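Capsid (Human calicivirus NLV/Boxer/2001/US, PDB 4RDL) builds the norovirus capsid and, through its protrusion (P) domain, binds histo-blood group glycans such as Lewis y, probably for attachment to host cells. Local coordinates at residues A[206-211]-A[276-281]; A[250-255]-A[268-273]; A[212-217]-A[230-235]. All coordinates share one frame; numbering follows the deposited sequence.

Contact 1 of 3, residues A[206-211]-A[276-281]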
loop_
_atom_site.group_PDB
_atom_site.type_symbol
_atom_site.label_atom_id
_atom_site.label_comp_id
_atom_site.label_asym_id
_atom_site.label_seq_id
_atom_site.Cartn_x
_atom_site.Cartn_y
_atom_site.Cartn_z
ATOM N N TYR A 206 -19.689 -11.904 -14.526
ATOM C CA TYR A 206 -19.766 -12.983 -15.512
ATOM C C TYR A 206 -19.167 -12.530 -16.832
ATOM O O TYR A 206 -19.324 -11.370 -17.223
ATOM C CB TYR A 206 -21.218 -13.399 -15.738
ATOM C CG TYR A 206 -21.925 -13.811 -14.475
ATOM C CD1 TYR A 206 -21.757 -15.085 -13.946
ATOM C CD2 TYR A 206 -22.756 -12.927 -13.805
ATOM C CE1 TYR A 206 -22.400 -15.463 -12.786
ATOM C CE2 TYR A 206 -23.399 -13.296 -12.647
ATOM C CZ TYR A 206 -23.219 -14.563 -12.140
ATOM O OH TYR A 206 -23.863 -14.931 -10.985
ATOM N N PRO A 207 -18.491 -13.450 -17.533
ATOM C CA PRO A 207 -17.882 -13.134 -18.829
ATOM C C PRO A 207 -18.961 -12.879 -19.883
ATOM O O PRO A 207 -20.047 -13.452 -19.803
ATOM C CB PRO A 207 -17.079 -14.394 -19.148
ATOM C CG PRO A 207 -17.839 -15.485 -18.473
ATOM C CD PRO A 207 -18.377 -14.883 -17.205
ATOM N N PRO A 208 -18.669 -12.008 -20.858
ATOM C CA PRO A 208 -19.671 -11.506 -21.809
ATOM C C PRO A 208 -19.943 -12.389 -23.028
ATOM O O PRO A 208 -20.989 -12.229 -23.655
ATOM C CB PRO A 208 -19.070 -10.174 -22.263
ATOM C CG PRO A 208 -17.597 -10.387 -22.160
ATOM C CD PRO A 208 -17.389 -11.286 -20.965
ATOM N N GLY A 209 -19.028 -13.292 -23.365
ATOM C CA GLY A 209 -19.156 -14.080 -24.580
ATOM C C GLY A 209 -18.008 -13.813 -25.537
ATOM O O GLY A 209 -16.963 -13.315 -25.129
ATOM N N PHE A 210 -18.195 -14.152 -26.810
ATOM C CA PHE A 210 -17.184 -13.912 -27.835
ATOM C C PHE A 210 -15.843 -14.551 -27.496
ATOM O O PHE A 210 -14.779 -14.057 -27.906
ATOM C CB PHE A 210 -17.029 -12.411 -28.111
ATOM C CG PHE A 210 -18.338 -11.700 -28.267
ATOM C CD1 PHE A 210 -18.815 -10.870 -27.268
ATOM C CD2 PHE A 210 -19.108 -11.883 -29.405
ATOM C CE1 PHE A 210 -20.026 -10.220 -27.402
ATOM C CE2 PHE A 210 -20.321 -11.237 -29.546
ATOM C CZ PHE A 210 -20.780 -10.405 -28.543
ATOM N N GLY A 211 -15.906 -15.659 -26.760
ATOM C CA GLY A 211 -14.724 -16.426 -26.418
ATOM C C GLY A 211 -13.976 -15.836 -25.243
ATOM O O GLY A 211 -12.892 -16.302 -24.894
ATOM N N TYR A 276 -13.706 -4.554 -14.797
ATOM C CA TYR A 276 -12.911 -5.772 -14.921
ATOM C C TYR A 276 -12.497 -5.888 -16.377
ATOM O O TYR A 276 -13.006 -5.157 -17.240
ATOM C CB TYR A 276 -13.713 -7.011 -14.494
ATOM C CG TYR A 276 -14.858 -7.348 -15.428
ATOM C CD1 TYR A 276 -14.722 -8.334 -16.396
ATOM C CD2 TYR A 276 -16.075 -6.680 -15.342
ATOM C CE1 TYR A 276 -15.757 -8.639 -17.261
ATOM C CE2 TYR A 276 -17.121 -6.983 -16.202
ATOM C CZ TYR A 276 -16.952 -7.965 -17.155
ATOM O OH TYR A 276 -17.984 -8.273 -18.019
ATOM N N MET A 277 -11.566 -6.782 -16.677
ATOM C CA MET A 277 -11.194 -6.960 -18.072
ATOM C C MET A 277 -11.214 -8.409 -18.523
ATOM O O MET A 277 -11.188 -9.333 -17.708
ATOM C CB MET A 277 -9.880 -6.252 -18.436
ATOM C CG MET A 277 -8.629 -6.922 -17.963
ATOM S SD MET A 277 -7.104 -6.043 -18.447
ATOM C CE MET A 277 -7.119 -4.599 -17.381
ATOM N N THR A 278 -11.309 -8.595 -19.831
ATOM C CA THR A 278 -11.327 -9.921 -20.415
ATOM C C THR A 278 -10.269 -10.042 -21.492
ATOM O O THR A 278 -9.709 -9.038 -21.956
ATOM C CB THR A 278 -12.673 -10.235 -21.063
ATOM O OG1 THR A 278 -12.863 -9.354 -22.176
ATOM C CG2 THR A 278 -13.814 -10.067 -20.059
ATOM N N CYS A 279 -10.008 -11.283 -21.884
ATOM C CA CYS A 279 -9.149 -11.589 -23.012
ATOM C C CYS A 279 -9.710 -12.833 -23.676
ATOM O O CYS A 279 -10.604 -13.484 -23.141
ATOM C CB CYS A 279 -7.729 -11.893 -22.533
ATOM S SG CYS A 279 -7.587 -13.473 -21.628
ATOM N N VAL A 280 -9.181 -13.168 -24.845
ATOM C CA VAL A 280 -9.353 -14.511 -25.369
ATOM C C VAL A 280 -8.010 -15.203 -25.167
ATOM O O VAL A 280 -7.017 -14.851 -25.807
ATOM C CB VAL A 280 -9.767 -14.521 -26.851
ATOM C CG1 VAL A 280 -9.776 -15.949 -27.376
ATOM C CG2 VAL A 280 -11.137 -13.896 -27.010
ATOM N N PRO A 281 -7.964 -16.159 -24.230
ATOM C CA PRO A 281 -6.684 -16.754 -23.850
ATOM C C PRO A 281 -6.221 -17.769 -24.870
ATOM O O PRO A 281 -7.013 -18.236 -25.693
ATOM C CB PRO A 281 -7.014 -17.462 -22.532
ATOM C CG PRO A 281 -8.444 -17.832 -22.668
ATOM C CD PRO A 281 -9.087 -16.709 -23.449
#
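Tyr276 meets Tyr206 where the segment 276-281 passes alongside the loop 206-211. Its hydroxyl OH comes within 3.5 Å of the carbonyl oxygen O of Tyr206, which approaches the ring obliquely. CG of Tyr276 sits between the backbone N and the carbonyl carbon (chi1 68°), and from there the long side chain reaches the loop. Its ring also meets that of Tyr272 on the neighbouring strand, with the planes about 20° apart, so the aromatic group is carried by the sheet as well as by the loop. Two residues on, Thr278 turns to the same side and meets Pro208 tip to tip, methyl CG2 lying 3.9 Å from CD of the proline ring. Threonine suits this place because its two branches divide the work: the methyl packs on the loop while OG1 hydrogen-bonds to Glu212 OE1. Cys279 points away from the loop and packs on Val215 and Val38. Val280 returns to the loop, where its CG2 lies 3.7 Å from Gly211 O and 3.8 Å from Phe210 O. Gly211 has a positive phi (81°), which glycine adopts easily. Pro281 closes the series, its CD 4.1 Å from Gly211 O. Methyls, ring carbons and carbonyl oxygens therefore make up most of this interface. Such chemistry implies a loop laid on the strand by shape and dispersion, while polar anchors such as Glu212 for Thr278 and Gln307 for the carbonyl of Phe210 come from outside the two segments.

Contact 2 of 3, residues A[250-255]-A[268-273]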
loop_
_atom_site.group_PDB
_atom_site.type_symbol
_atom_site.label_atom_id
_atom_site.label_comp_id
_atom_site.label_asym_id
_atom_site.label_seq_id
_atom_site.Cartn_x
_atom_site.Cartn_y
_atom_site.Cartn_z
ATOM N N GLY A 250 -18.609 3.914 -24.269
ATOM C CA GLY A 250 -18.791 2.763 -25.140
ATOM C C GLY A 250 -19.057 1.505 -24.341
ATOM O O GLY A 250 -19.012 1.528 -23.107
ATOM N N ASP A 251 -19.321 0.402 -25.037
ATOM C CA ASP A 251 -19.579 -0.876 -24.377
ATOM C C ASP A 251 -18.358 -1.380 -23.622
ATOM O O ASP A 251 -18.479 -1.990 -22.554
ATOM C CB ASP A 251 -19.971 -1.949 -25.396
ATOM C CG ASP A 251 -21.310 -1.690 -26.051
ATOM O OD1 ASP A 251 -22.108 -0.898 -25.507
ATOM O OD2 ASP A 251 -21.557 -2.301 -27.115
ATOM N N ALA A 252 -17.182 -1.162 -24.201
ATOM C CA ALA A 252 -15.942 -1.659 -23.616
ATOM C C ALA A 252 -14.785 -0.745 -23.977
ATOM O O ALA A 252 -14.799 -0.093 -25.029
ATOM C CB ALA A 252 -15.661 -3.076 -24.100
ATOM N N ALA A 253 -13.789 -0.694 -23.098
ATOM C CA ALA A 253 -12.554 0.021 -23.370
ATOM C C ALA A 253 -11.520 -0.970 -23.883
ATOM O O ALA A 253 -11.126 -1.886 -23.156
ATOM C CB ALA A 253 -12.044 0.717 -22.102
ATOM N N LEU A 254 -11.077 -0.793 -25.125
ATOM C CA LEU A 254 -10.039 -1.642 -25.698
ATOM C C LEU A 254 -8.693 -1.205 -25.145
ATOM O O LEU A 254 -8.326 -0.023 -25.247
ATOM C CB LEU A 254 -10.017 -1.525 -27.231
ATOM C CG LEU A 254 -8.861 -2.247 -27.936
ATOM C CD1 LEU A 254 -8.966 -3.755 -27.758
ATOM C CD2 LEU A 254 -8.815 -1.887 -29.426
ATOM N N LEU A 255 -7.970 -2.158 -24.552
ATOM C CA LEU A 255 -6.606 -1.917 -24.076
ATOM C C LEU A 255 -5.620 -2.753 -24.867
ATOM O O LEU A 255 -5.920 -3.896 -25.234
ATOM C CB LEU A 255 -6.443 -2.298 -22.603
ATOM C CG LEU A 255 -7.458 -1.788 -21.598
ATOM C CD1 LEU A 255 -7.010 -2.227 -20.207
ATOM C CD2 LEU A 255 -7.574 -0.278 -21.677
ATOM N N GLU A 268 -4.338 -7.948 -26.706
ATOM C CA GLU A 268 -5.489 -7.069 -26.517
ATOM C C GLU A 268 -6.376 -7.524 -25.373
ATOM O O GLU A 268 -6.509 -8.727 -25.117
ATOM C CB GLU A 268 -6.354 -7.044 -27.771
ATOM C CG GLU A 268 -5.680 -6.554 -29.023
ATOM C CD GLU A 268 -6.706 -6.299 -30.098
ATOM O OE1 GLU A 268 -7.361 -7.276 -30.519
ATOM O OE2 GLU A 268 -6.892 -5.123 -30.476
ATOM N N PHE A 269 -7.015 -6.556 -24.718
ATOM C CA PHE A 269 -7.946 -6.826 -23.627
ATOM C C PHE A 269 -9.137 -5.889 -23.757
ATOM O O PHE A 269 -9.010 -4.791 -24.298
ATOM C CB PHE A 269 -7.259 -6.581 -22.274
ATOM C CG PHE A 269 -6.099 -7.496 -22.008
ATOM C CD1 PHE A 269 -6.264 -8.633 -21.235
ATOM C CD2 PHE A 269 -4.844 -7.228 -22.538
ATOM C CE1 PHE A 269 -5.199 -9.479 -20.978
ATOM C CE2 PHE A 269 -3.776 -8.080 -22.297
ATOM C CZ PHE A 269 -3.959 -9.202 -21.514
ATOM N N LYS A 270 -10.295 -6.316 -23.271
ATOM C CA LYS A 270 -11.454 -5.434 -23.216
ATOM C C LYS A 270 -11.834 -5.187 -21.764
ATOM O O LYS A 270 -12.044 -6.143 -21.011
ATOM C CB LYS A 270 -12.624 -6.034 -23.991
ATOM C CG LYS A 270 -12.401 -5.954 -25.509
ATOM C CD LYS A 270 -13.297 -6.901 -26.297
ATOM C CE LYS A 270 -14.758 -6.487 -26.250
ATOM N NZ LYS A 270 -15.601 -7.467 -26.987
ATOM N N MET A 271 -11.889 -3.911 -21.366
ATOM C CA MET A 271 -12.330 -3.532 -20.027
ATOM C C MET A 271 -13.791 -3.141 -20.095
ATOM O O MET A 271 -14.179 -2.320 -20.921
ATOM C CB MET A 271 -11.559 -2.316 -19.505
ATOM C CG MET A 271 -10.172 -2.550 -18.963
ATOM S SD MET A 271 -9.841 -1.361 -17.633
ATOM C CE MET A 271 -10.646 -2.179 -16.267
ATOM N N TYR A 272 -14.605 -3.701 -19.214
ATOM C CA TYR A 272 -16.025 -3.393 -19.215
ATOM C C TYR A 272 -16.344 -2.373 -18.121
ATOM O O TYR A 272 -15.589 -2.245 -17.154
ATOM C CB TYR A 272 -16.845 -4.683 -19.090
ATOM C CG TYR A 272 -16.763 -5.521 -20.352
ATOM C CD1 TYR A 272 -17.684 -5.355 -21.375
ATOM C CD2 TYR A 272 -15.738 -6.444 -20.537
ATOM C CE1 TYR A 272 -17.606 -6.105 -22.537
ATOM C CE2 TYR A 272 -15.649 -7.193 -21.694
ATOM C CZ TYR A 272 -16.583 -7.017 -22.694
ATOM O OH TYR A 272 -16.498 -7.765 -23.853
ATOM N N PRO A 273 -17.447 -1.626 -18.286
ATOM C CA PRO A 273 -17.784 -0.519 -17.382
ATOM C C PRO A 273 -17.853 -0.923 -15.911
ATOM O O PRO A 273 -17.587 -0.087 -15.038
ATOM C CB PRO A 273 -19.162 -0.071 -17.876
ATOM C CG PRO A 273 -19.160 -0.431 -19.341
ATOM C CD PRO A 273 -18.408 -1.745 -19.400
#
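Ala253 and Met271 face each other as a hydrogen-bonded antiparallel pair, Ala253 N reaching Met271 O at 2.7 Å and Met271 N reaching Ala253 O at 2.8 Å. Leu255 and Phe269 form a second such pair, and between them Leu254 and Lys270 make the non-hydrogen-bonded one. Side chains thus alternate between two faces. On the face of Ala253, Leu255, Phe269 and Met271 the relief is uneven: the small methyl of Ala253 makes a low spot beside Met271, their CB atoms 4.0 Å apart, whereas Leu255 is a bump that pushes CD1 against Met271 CG at 3.4 Å. That carbon pair is tighter than usual, and the methionine chain bends beside it, its chi2 of -148° off the staggered positions. Being unbranched, this chain can bend here and again at chi3, and so fit beside the leucine. Phe269 meets Leu255 mainly through CB and swings its ring away to an edge-to-face contact with Phe296. On the other face, Leu254 crosses Glu268, CD1 lying 3.7 Å from OE2, a carboxylate oxygen held by Tyr306 and His256. Ala252 is the small knob here: its CB rests over one face of the Tyr272 ring, a CH-pi contact 4.2 Å from the centroid, and it also touches Lys270 CE at 4.1 Å. Alanine is short enough to fit over the ring. Beyond the strand, Pro273 tucks CD against Asp251 O at 3.2 Å. The whole is the paired stem of a beta hairpin, strands 252-258 and 265-272, within the antiparallel sheet of the P1 subdomain.

Contact 3 of 3, residues A[212-217]-A[230-235]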
loop_
_atom_site.group_PDB
_atom_site.type_symbol
_atom_site.label_atom_id
_atom_site.label_comp_id
_atom_site.label_asym_id
_atom_site.label_seq_id
_atom_site.Cartn_x
_atom_site.Cartn_y
_atom_site.Cartn_z
ATOM N N GLU A 212 -14.559 -14.815 -24.624
ATOM C CA GLU A 212 -13.847 -14.042 -23.614
ATOM C C GLU A 212 -13.856 -14.678 -22.230
ATOM O O GLU A 212 -14.804 -15.363 -21.832
ATOM C CB GLU A 212 -14.370 -12.607 -23.555
ATOM C CG GLU A 212 -14.151 -11.866 -24.874
ATOM C CD GLU A 212 -14.760 -10.480 -24.913
ATOM O OE1 GLU A 212 -14.968 -9.867 -23.844
ATOM O OE2 GLU A 212 -15.026 -10.002 -26.037
ATOM N N ALA A 213 -12.769 -14.436 -21.513
ATOM C CA ALA A 213 -12.602 -14.920 -20.146
ATOM C C ALA A 213 -12.115 -13.778 -19.269
ATOM O O ALA A 213 -11.304 -12.956 -19.694
ATOM C CB ALA A 213 -11.607 -16.077 -20.113
ATOM N N ILE A 214 -12.606 -13.738 -18.035
ATOM C CA ILE A 214 -12.179 -12.734 -17.073
ATOM C C ILE A 214 -10.693 -12.891 -16.760
ATOM O O ILE A 214 -10.191 -14.014 -16.578
ATOM C CB ILE A 214 -13.006 -12.843 -15.779
ATOM C CG1 ILE A 214 -14.489 -12.562 -16.077
ATOM C CG2 ILE A 214 -12.474 -11.910 -14.703
ATOM C CD1 ILE A 214 -15.424 -12.909 -14.946
ATOM N N VAL A 215 -9.993 -11.761 -16.716
ATOM C CA VAL A 215 -8.578 -11.732 -16.367
ATOM C C VAL A 215 -8.383 -11.445 -14.884
ATOM O O VAL A 215 -8.984 -10.522 -14.332
ATOM C CB VAL A 215 -7.851 -10.646 -17.190
ATOM C CG1 VAL A 215 -6.398 -10.509 -16.748
ATOM C CG2 VAL A 215 -7.947 -10.966 -18.700
ATOM N N TYR A 216 -7.541 -12.254 -14.254
ATOM C CA TYR A 216 -7.143 -12.052 -12.858
ATOM C C TYR A 216 -5.690 -11.634 -12.779
ATOM O O TYR A 216 -4.824 -12.204 -13.450
ATOM C CB TYR A 216 -7.359 -13.332 -12.051
ATOM C CG TYR A 216 -8.798 -13.753 -12.047
ATOM C CD1 TYR A 216 -9.710 -13.130 -11.207
ATOM C CD2 TYR A 216 -9.259 -14.731 -12.920
ATOM C CE1 TYR A 216 -11.032 -13.491 -11.206
ATOM C CE2 TYR A 216 -10.582 -15.104 -12.925
ATOM C CZ TYR A 216 -11.465 -14.481 -12.061
ATOM O OH TYR A 216 -12.792 -14.841 -12.050
ATOM N N PHE A 217 -5.438 -10.606 -11.981
ATOM C CA PHE A 217 -4.087 -10.208 -11.655
ATOM C C PHE A 217 -3.696 -10.954 -10.399
ATOM O O PHE A 217 -4.468 -11.005 -9.443
ATOM C CB PHE A 217 -4.043 -8.692 -11.479
ATOM C CG PHE A 217 -4.480 -7.964 -12.711
ATOM C CD1 PHE A 217 -3.565 -7.679 -13.714
ATOM C CD2 PHE A 217 -5.812 -7.631 -12.901
ATOM C CE1 PHE A 217 -3.974 -7.057 -14.877
ATOM C CE2 PHE A 217 -6.228 -7.009 -14.063
ATOM C CZ PHE A 217 -5.310 -6.713 -15.047
ATOM N N PRO A 230 -5.813 -13.973 -6.546
ATOM C CA PRO A 230 -6.363 -13.351 -7.754
ATOM C C PRO A 230 -7.189 -12.112 -7.407
ATOM O O PRO A 230 -7.888 -12.107 -6.390
ATOM C CB PRO A 230 -7.278 -14.441 -8.296
ATOM C CG PRO A 230 -7.831 -15.078 -7.036
ATOM C CD PRO A 230 -6.699 -15.028 -6.015
ATOM N N CYS A 231 -7.103 -11.075 -8.238
ATOM C CA CYS A 231 -7.963 -9.903 -8.115
ATOM C C CYS A 231 -8.368 -9.449 -9.522
ATOM O O CYS A 231 -7.757 -9.861 -10.511
ATOM C CB CYS A 231 -7.267 -8.776 -7.338
ATOM S SG CYS A 231 -5.934 -7.962 -8.224
ATOM N N THR A 232 -9.410 -8.634 -9.622
ATOM C CA THR A 232 -9.914 -8.251 -10.938
ATOM C C THR A 232 -9.402 -6.894 -11.443
ATOM O O THR A 232 -9.585 -6.557 -12.609
ATOM C CB THR A 232 -11.456 -8.364 -11.022
ATOM O OG1 THR A 232 -12.050 -7.875 -9.811
ATOM C CG2 THR A 232 -11.877 -9.828 -11.223
ATOM N N LEU A 233 -8.748 -6.125 -10.572
ATOM C CA LEU A 233 -8.047 -4.907 -11.003
ATOM C C LEU A 233 -6.835 -4.625 -10.122
ATOM O O LEU A 233 -6.889 -4.826 -8.909
ATOM C CB LEU A 233 -8.956 -3.677 -10.914
ATOM C CG LEU A 233 -10.083 -3.432 -11.909
ATOM C CD1 LEU A 233 -10.895 -2.200 -11.489
ATOM C CD2 LEU A 233 -9.528 -3.281 -13.330
ATOM N N PRO A 234 -5.752 -4.106 -10.723
ATOM C CA PRO A 234 -4.657 -3.567 -9.909
ATOM C C PRO A 234 -5.165 -2.395 -9.069
ATOM O O PRO A 234 -6.025 -1.632 -9.530
ATOM C CB PRO A 234 -3.657 -3.057 -10.953
ATOM C CG PRO A 234 -4.012 -3.798 -12.224
ATOM C CD PRO A 234 -5.504 -3.946 -12.168
ATOM N N GLN A 235 -4.643 -2.245 -7.859
ATOM C CA GLN A 235 -5.110 -1.163 -7.005
ATOM C C GLN A 235 -4.914 0.207 -7.662
ATOM O O GLN A 235 -5.749 1.101 -7.535
ATOM C CB GLN A 235 -4.404 -1.189 -5.653
ATOM C CG GLN A 235 -4.924 -0.117 -4.701
ATOM C CD GLN A 235 -6.404 -0.286 -4.405
ATOM O OE1 GLN A 235 -6.930 -1.397 -4.444
ATOM N NE2 GLN A 235 -7.083 0.819 -4.087
HETATM O O HOH W 1 -10.441 -8.228 -14.602
#
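Phe217 and Cys231 form an antiparallel hydrogen-bonded pair, with Phe217 N to Cys231 O at 2.8 Å and Cys231 N to Phe217 O at 2.9 Å. They belong to the beta hairpin of strands 213-220 and 228-231 in the P1 subdomain, at the point where the second strand ends and the chain leads toward helix 235-244. Phe217 carries most of the packing. Its CG stands anti to the carbonyl carbon (chi1 -59°), which lays the ring alongside the departing chain. CD of Pro234, the residue at the helix N-cap position, sits over one ring face in a CH-pi contact, 3.9 Å from the centroid, and Val215 CG1 lies over the opposite face. A flat ring suits a place with an aliphatic group over each face, both set toward the rim. Cys231, small enough to fit beside the phenylalanine stem, brings SG to 3.8 Å from Phe217 CB. Tyr216 turns to the other side of the strand, its CB 3.9 Å from CB of Pro230. Methyl CG2 of Thr232 runs alongside the tyrosine, 3.8 Å from Tyr216 CE1, while Ile214 CG2 lies over one face of that ring, toward its rim. Trp186 adds an edge-to-face contact from beyond the two segments. Where the strands part, a water lies between two carbonyl oxygens, 2.7 Å from both Val215 O and Thr232 O and placed to donate to each, although further acceptors compete for its protons.

Overall arrangement
The three contacts share one antiparallel sheet of the P1 subdomain, in which strand 276-279 lies between strands 265-272 and 213-220. It joins contact 2 through Thr278 N to Lys270 O (2.8 Å) and contact 3 through Ala213 N to Cys279 O (2.9 Å). Glu212 of contact 3, besides holding Thr278, lies with OE1 2.6 Å from Tyr272 OH and makes a salt bridge through OE2 to Lys270 NZ. Contacts 2 and 3, about 13 Å apart between centres, also meet where Met271 packs on Leu233. None of the six segments contains a glycan-pocket residue, but Val224 of one pocket lies in the turn of contact 3's hairpin; the other pocket residues precede it, probably in P2.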